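Local coordinates for glycosyl hydrolases family 2, sugar binding domain protein (Bacteroides uniformis str. 3978 T3 ii, PDB 6D1P), which probably hydrolyses O-glycosyl bonds as a beta-glucuronidase of glycoside hydrolase family 2 from a human gut bacterium, at residues W513-V525 / D547-H560. Sequence-based numbering, arbitrary orientation.
Sequences WGGDSHAGRHMEV and DWSESYIIRLFDWH
The six-membered ring of the W513 indole and the H560 imidazole form an offset stack, centroids 4.3 Å apart and planes at 11°. H560 ND1 bonds to L556 O one helical turn back, nearly in the ring plane, which fixes the ring's rotation. Were this histidine an alanine, the W513 face would probably lose its stacking partner and a gap would open over it. F557 meets W513 obliquely, its CD1 3.7 Å from W513 CZ3, and completes an aromatic cluster. Packing stays tight along G514 and G515: I553 CD1 lies 3.5 Å from G515 CA, where a CB would clash. Farther on, the carboxylate of D516, salt-bridged to K597, lies nearly flat along the W548 ring, with D516 CB in CH-pi contact over its face.

Around the helix start, polar bonds take over. H518 N donates to W548 O (2.8 Å), and E550 N to R521 O (2.8 Å). With CG anti to its carbonyl carbon (chi1 -66°), E550 extends to the H518-R521 type II turn, where OE2 takes an almost straight bond from G520 N (2.7 Å, 177°). M523 N donates to S551 OG (2.9 Å), which also bonds to Y626, but partly exposed M523, V525 and D547 make few side-chain contacts, and a water joins M523 O to R555 NH1. D547 OD1 accepts from S549 N, an Asx turn, and from S549 OG, which accepts from Y552 N: a serine N-cap opening helix 550-564 of the TIM-barrel domain, with the loop after strand 510-511 laid along it.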
loop_
_atom_site.group_PDB
_atom_site.type_symbol
_atom_site.label_atom_id
_atom_site.label_comp_id
_atom_site.label_asym_id
_atom_site.label_seq_id
_atom_site.Cartn_x
_atom_site.Cartn_y
_atom_site.Cartn_z
ATOM N N TRP A 513 28.222 11.316 17.282
ATOM C CA TRP A 513 29.299 11.771 16.414
ATOM C C TRP A 513 29.690 10.599 15.531
ATOM O O TRP A 513 29.372 9.447 15.830
ATOM C CB TRP A 513 30.521 12.263 17.199
ATOM C CG TRP A 513 31.145 11.213 18.052
ATOM C CD1 TRP A 513 30.789 10.874 19.325
ATOM C CD2 TRP A 513 32.247 10.366 17.704
ATOM N NE1 TRP A 513 31.598 9.861 19.793
ATOM C CE2 TRP A 513 32.510 9.544 18.820
ATOM C CE3 TRP A 513 33.047 10.234 16.563
ATOM C CZ2 TRP A 513 33.539 8.610 18.826
ATOM C CZ3 TRP A 513 34.058 9.298 16.570
ATOM C CH2 TRP A 513 34.297 8.496 17.689
ATOM N N GLY A 514 30.413 10.904 14.463
ATOM C CA GLY A 514 30.830 9.900 13.503
ATOM C C GLY A 514 30.534 10.363 12.091
ATOM O O GLY A 514 30.849 11.509 11.741
ATOM N N GLY A 515 29.889 9.517 11.293
ATOM C CA GLY A 515 29.518 9.892 9.944
ATOM C C GLY A 515 29.228 8.678 9.089
ATOM O O GLY A 515 29.451 7.530 9.490
ATOM N N ASP A 516 28.700 8.954 7.891
ATOM C CA ASP A 516 28.261 7.901 6.988
ATOM C C ASP A 516 29.439 7.296 6.241
ATOM O O ASP A 516 30.394 7.989 5.870
ATOM C CB ASP A 516 27.248 8.434 5.959
ATOM C CG ASP A 516 25.917 8.863 6.592
ATOM O OD1 ASP A 516 24.963 8.056 6.599
ATOM O OD2 ASP A 516 25.820 10.009 7.099
ATOM N N SER A 517 29.350 5.992 5.989
ATOM C CA SER A 517 30.250 5.371 5.034
ATOM C C SER A 517 29.491 4.289 4.275
ATOM O O SER A 517 28.825 3.445 4.872
ATOM C CB SER A 517 31.506 4.796 5.714
ATOM O OG SER A 517 31.194 3.834 6.696
ATOM N N HIS A 518 29.594 4.351 2.963
ATOM C CA HIS A 518 29.061 3.368 2.031
ATOM C C HIS A 518 29.957 2.144 2.123
ATOM O O HIS A 518 31.090 2.166 1.634
ATOM C CB HIS A 518 29.074 3.975 0.634
ATOM C CG HIS A 518 28.249 3.255 -0.384
ATOM N ND1 HIS A 518 27.051 2.645 -0.085
ATOM C CD2 HIS A 518 28.411 3.134 -1.725
ATOM C CE1 HIS A 518 26.531 2.143 -1.193
ATOM N NE2 HIS A 518 27.337 2.426 -2.200
ATOM N N ALA A 519 29.480 1.096 2.795
ATOM C CA ALA A 519 30.257 -0.130 2.915
ATOM C C ALA A 519 30.827 -0.544 1.562
ATOM O O ALA A 519 30.117 -0.559 0.542
ATOM C CB ALA A 519 29.391 -1.249 3.493
ATOM N N GLY A 520 32.137 -0.802 1.552
ATOM C CA GLY A 520 32.857 -1.241 0.371
ATOM C C GLY A 520 33.347 -0.148 -0.553
ATOM O O GLY A 520 33.949 -0.462 -1.586
ATOM N N ARG A 521 33.093 1.122 -0.244
ATOM C CA ARG A 521 33.688 2.229 -0.990
ATOM C C ARG A 521 34.951 2.704 -0.262
ATOM O O ARG A 521 34.930 2.871 0.960
ATOM C CB ARG A 521 32.685 3.372 -1.150
ATOM C CG ARG A 521 33.269 4.631 -1.755
ATOM C CD ARG A 521 32.223 5.732 -1.777
ATOM N NE ARG A 521 31.232 5.494 -2.824
ATOM C CZ ARG A 521 30.048 6.105 -2.883
ATOM N NH1 ARG A 521 29.702 6.986 -1.945
ATOM N NH2 ARG A 521 29.197 5.830 -3.872
ATOM N N HIS A 522 36.044 2.909 -1.012
ATOM C CA HIS A 522 37.313 3.368 -0.447
ATOM C C HIS A 522 37.903 4.456 -1.341
ATOM O O HIS A 522 37.344 4.812 -2.383
ATOM C CB HIS A 522 38.300 2.206 -0.265
ATOM C CG HIS A 522 37.698 1.025 0.417
ATOM N ND1 HIS A 522 37.659 0.899 1.789
ATOM C CD2 HIS A 522 37.048 -0.057 -0.082
ATOM C CE1 HIS A 522 37.038 -0.226 2.105
ATOM N NE2 HIS A 522 36.662 -0.826 0.989
ATOM N N MET A 523 39.057 4.981 -0.926
ATOM C CA MET A 523 39.684 6.085 -1.643
ATOM C C MET A 523 41.159 6.173 -1.259
ATOM O O MET A 523 41.490 6.172 -0.067
ATOM C CB MET A 523 38.952 7.398 -1.330
ATOM C CG MET A 523 39.620 8.643 -1.874
ATOM S SD MET A 523 39.942 8.572 -3.639
ATOM C CE MET A 523 38.321 8.179 -4.304
ATOM N N GLU A 524 42.037 6.231 -2.266
ATOM C CA GLU A 524 43.470 6.367 -2.014
ATOM C C GLU A 524 43.775 7.737 -1.421
ATOM O O GLU A 524 43.198 8.751 -1.836
ATOM C CB GLU A 524 44.272 6.190 -3.306
ATOM C CG GLU A 524 44.270 4.784 -3.903
ATOM C CD GLU A 524 45.112 3.787 -3.117
ATOM O OE1 GLU A 524 45.856 4.192 -2.187
ATOM O OE2 GLU A 524 45.011 2.580 -3.424
ATOM N N VAL A 525 44.693 7.763 -0.447
ATOM C CA VAL A 525 45.156 9.025 0.118
ATOM C C VAL A 525 45.977 9.776 -0.924
ATOM O O VAL A 525 46.666 9.174 -1.757
ATOM C CB VAL A 525 45.968 8.792 1.406
ATOM C CG1 VAL A 525 47.207 7.950 1.125
ATOM C CG2 VAL A 525 46.359 10.124 2.033
ATOM N N ASP A 547 33.235 12.029 0.133
ATOM C CA ASP A 547 32.767 11.004 -0.789
ATOM C C ASP A 547 32.085 9.827 -0.088
ATOM O O ASP A 547 31.752 8.841 -0.748
ATOM C CB ASP A 547 33.929 10.503 -1.652
ATOM C CG ASP A 547 35.003 9.764 -0.843
ATOM O OD1 ASP A 547 34.872 9.660 0.404
ATOM O OD2 ASP A 547 35.976 9.279 -1.472
ATOM N N TRP A 548 31.886 9.902 1.227
ATOM C CA TRP A 548 31.216 8.864 2.009
ATOM C C TRP A 548 31.952 7.515 1.960
ATOM O O TRP A 548 31.354 6.461 2.220
ATOM C CB TRP A 548 29.743 8.715 1.576
ATOM C CG TRP A 548 28.858 9.911 1.997
ATOM C CD1 TRP A 548 29.213 11.236 2.011
ATOM C CD2 TRP A 548 27.513 9.859 2.495
ATOM N NE1 TRP A 548 28.171 12.010 2.477
ATOM C CE2 TRP A 548 27.120 11.189 2.786
ATOM C CE3 TRP A 548 26.599 8.820 2.711
ATOM C CZ2 TRP A 548 25.850 11.504 3.273
ATOM C CZ3 TRP A 548 25.349 9.125 3.208
ATOM C CH2 TRP A 548 24.978 10.464 3.480
ATOM N N SER A 549 33.252 7.530 1.674
ATOM C CA SER A 549 34.061 6.317 1.668
ATOM C C SER A 549 34.334 5.822 3.093
ATOM O O SER A 549 34.260 6.565 4.076
ATOM C CB SER A 549 35.392 6.577 0.979
ATOM O OG SER A 549 36.179 7.403 1.831
ATOM N N GLU A 550 34.650 4.533 3.190
ATOM C CA GLU A 550 35.161 4.010 4.451
ATOM C C GLU A 550 36.512 4.614 4.784
ATOM O O GLU A 550 36.840 4.774 5.965
ATOM C CB GLU A 550 35.255 2.484 4.401
ATOM C CG GLU A 550 33.875 1.802 4.285
ATOM C CD GLU A 550 33.891 0.326 4.683
ATOM O OE1 GLU A 550 34.208 -0.006 5.859
ATOM O OE2 GLU A 550 33.577 -0.508 3.796
ATOM N N SER A 551 37.290 4.970 3.759
ATOM C CA SER A 551 38.619 5.525 3.978
ATOM C C SER A 551 38.548 6.789 4.810
ATOM O O SER A 551 39.358 6.992 5.731
ATOM C CB SER A 551 39.287 5.812 2.640
ATOM O OG SER A 551 39.400 4.618 1.891
ATOM N N TYR A 552 37.570 7.649 4.508
ATOM C CA TYR A 552 37.444 8.870 5.270
ATOM C C TYR A 552 37.009 8.568 6.696
ATOM O O TYR A 552 37.640 9.025 7.660
ATOM C CB TYR A 552 36.477 9.839 4.599
ATOM C CG TYR A 552 36.271 11.039 5.472
ATOM C CD1 TYR A 552 37.268 12.014 5.602
ATOM C CD2 TYR A 552 35.115 11.175 6.230
ATOM C CE1 TYR A 552 37.087 13.120 6.446
ATOM C CE2 TYR A 552 34.932 12.272 7.072
ATOM C CZ TYR A 552 35.917 13.243 7.171
ATOM O OH TYR A 552 35.719 14.315 8.010
ATOM N N ILE A 553 35.955 7.770 6.858
ATOM C CA ILE A 553 35.390 7.647 8.196
ATOM C C ILE A 553 36.345 6.917 9.128
ATOM O O ILE A 553 36.315 7.129 10.343
ATOM C CB ILE A 553 34.009 6.972 8.156
ATOM C CG1 ILE A 553 33.160 7.484 9.328
ATOM C CG2 ILE A 553 34.129 5.453 8.213
ATOM C CD1 ILE A 553 32.771 8.947 9.205
ATOM N N ILE A 554 37.199 6.048 8.586
ATOM C CA ILE A 554 38.146 5.317 9.422
ATOM C C ILE A 554 39.123 6.285 10.084
ATOM O O ILE A 554 39.384 6.213 11.291
ATOM C CB ILE A 554 38.856 4.253 8.563
ATOM C CG1 ILE A 554 37.984 2.991 8.509
ATOM C CG2 ILE A 554 40.269 3.969 9.061
ATOM C CD1 ILE A 554 38.250 2.124 7.325
ATOM N N ARG A 555 39.630 7.238 9.303
ATOM C CA ARG A 555 40.471 8.292 9.834
ATOM C C ARG A 555 39.724 9.145 10.849
ATOM O O ARG A 555 40.302 9.557 11.864
ATOM C CB ARG A 555 40.985 9.149 8.685
ATOM C CG ARG A 555 42.022 8.439 7.819
ATOM C CD ARG A 555 42.280 9.220 6.556
ATOM N NE ARG A 555 43.477 8.763 5.864
ATOM C CZ ARG A 555 43.564 7.618 5.189
ATOM N NH1 ARG A 555 42.520 6.793 5.120
ATOM N NH2 ARG A 555 44.695 7.295 4.581
ATOM N N LEU A 556 38.440 9.429 10.594
ATOM C CA LEU A 556 37.676 10.263 11.520
ATOM C C LEU A 556 37.479 9.553 12.845
ATOM O O LEU A 556 37.634 10.167 13.910
ATOM C CB LEU A 556 36.320 10.659 10.918
ATOM C CG LEU A 556 35.370 11.587 11.711
ATOM C CD1 LEU A 556 34.397 12.294 10.761
ATOM C CD2 LEU A 556 34.567 10.852 12.798
ATOM N N PHE A 557 37.128 8.261 12.802
ATOM C CA PHE A 557 36.994 7.498 14.037
ATOM C C PHE A 557 38.337 7.403 14.756
ATOM O O PHE A 557 38.421 7.581 15.977
ATOM C CB PHE A 557 36.470 6.090 13.746
ATOM C CG PHE A 557 35.038 6.030 13.273
ATOM C CD1 PHE A 557 34.048 6.774 13.889
ATOM C CD2 PHE A 557 34.687 5.182 12.221
ATOM C CE1 PHE A 557 32.717 6.696 13.459
ATOM C CE2 PHE A 557 33.380 5.085 11.779
ATOM C CZ PHE A 557 32.382 5.845 12.392
ATOM N N ASP A 558 39.395 7.101 13.999
ATOM C CA ASP A 558 40.746 6.980 14.538
ATOM C C ASP A 558 41.127 8.237 15.316
ATOM O O ASP A 558 41.430 8.181 16.512
ATOM C CB ASP A 558 41.713 6.727 13.370
ATOM C CG ASP A 558 43.101 6.295 13.815
ATOM O OD1 ASP A 558 43.882 5.903 12.933
ATOM O OD2 ASP A 558 43.421 6.335 15.019
ATOM N N TRP A 559 41.047 9.395 14.654
ATOM C CA TRP A 559 41.348 10.667 15.304
ATOM C C TRP A 559 40.567 10.843 16.608
ATOM O O TRP A 559 41.159 11.031 17.680
ATOM C CB TRP A 559 41.056 11.828 14.358
ATOM C CG TRP A 559 41.593 13.072 14.930
ATOM C CD1 TRP A 559 40.984 13.889 15.852
ATOM C CD2 TRP A 559 42.899 13.623 14.704
ATOM N NE1 TRP A 559 41.818 14.931 16.181
ATOM C CE2 TRP A 559 43.001 14.795 15.496
ATOM C CE3 TRP A 559 43.989 13.251 13.894
ATOM C CZ2 TRP A 559 44.153 15.606 15.499
ATOM C CZ3 TRP A 559 45.136 14.062 13.899
ATOM C CH2 TRP A 559 45.207 15.218 14.702
ATOM N N HIS A 560 39.230 10.801 16.533
ATOM C CA HIS A 560 38.421 10.977 17.738
ATOM C C HIS A 560 38.904 10.072 18.858
ATOM O O HIS A 560 39.064 10.516 20.004
ATOM C CB HIS A 560 36.944 10.687 17.452
ATOM C CG HIS A 560 36.197 11.825 16.829
ATOM N ND1 HIS A 560 36.307 12.151 15.495
ATOM C CD2 HIS A 560 35.301 12.692 17.354
ATOM C CE1 HIS A 560 35.522 13.180 15.227
ATOM N NE2 HIS A 560 34.902 13.530 16.340
HETATM O O HOH W 1 33.049 8.990 4.987
HETATM O O HOH W 2 33.363 2.016 7.760
HETATM O O HOH W 3 35.648 6.968 -2.376
HETATM O O HOH W 4 42.459 5.226 2.721
#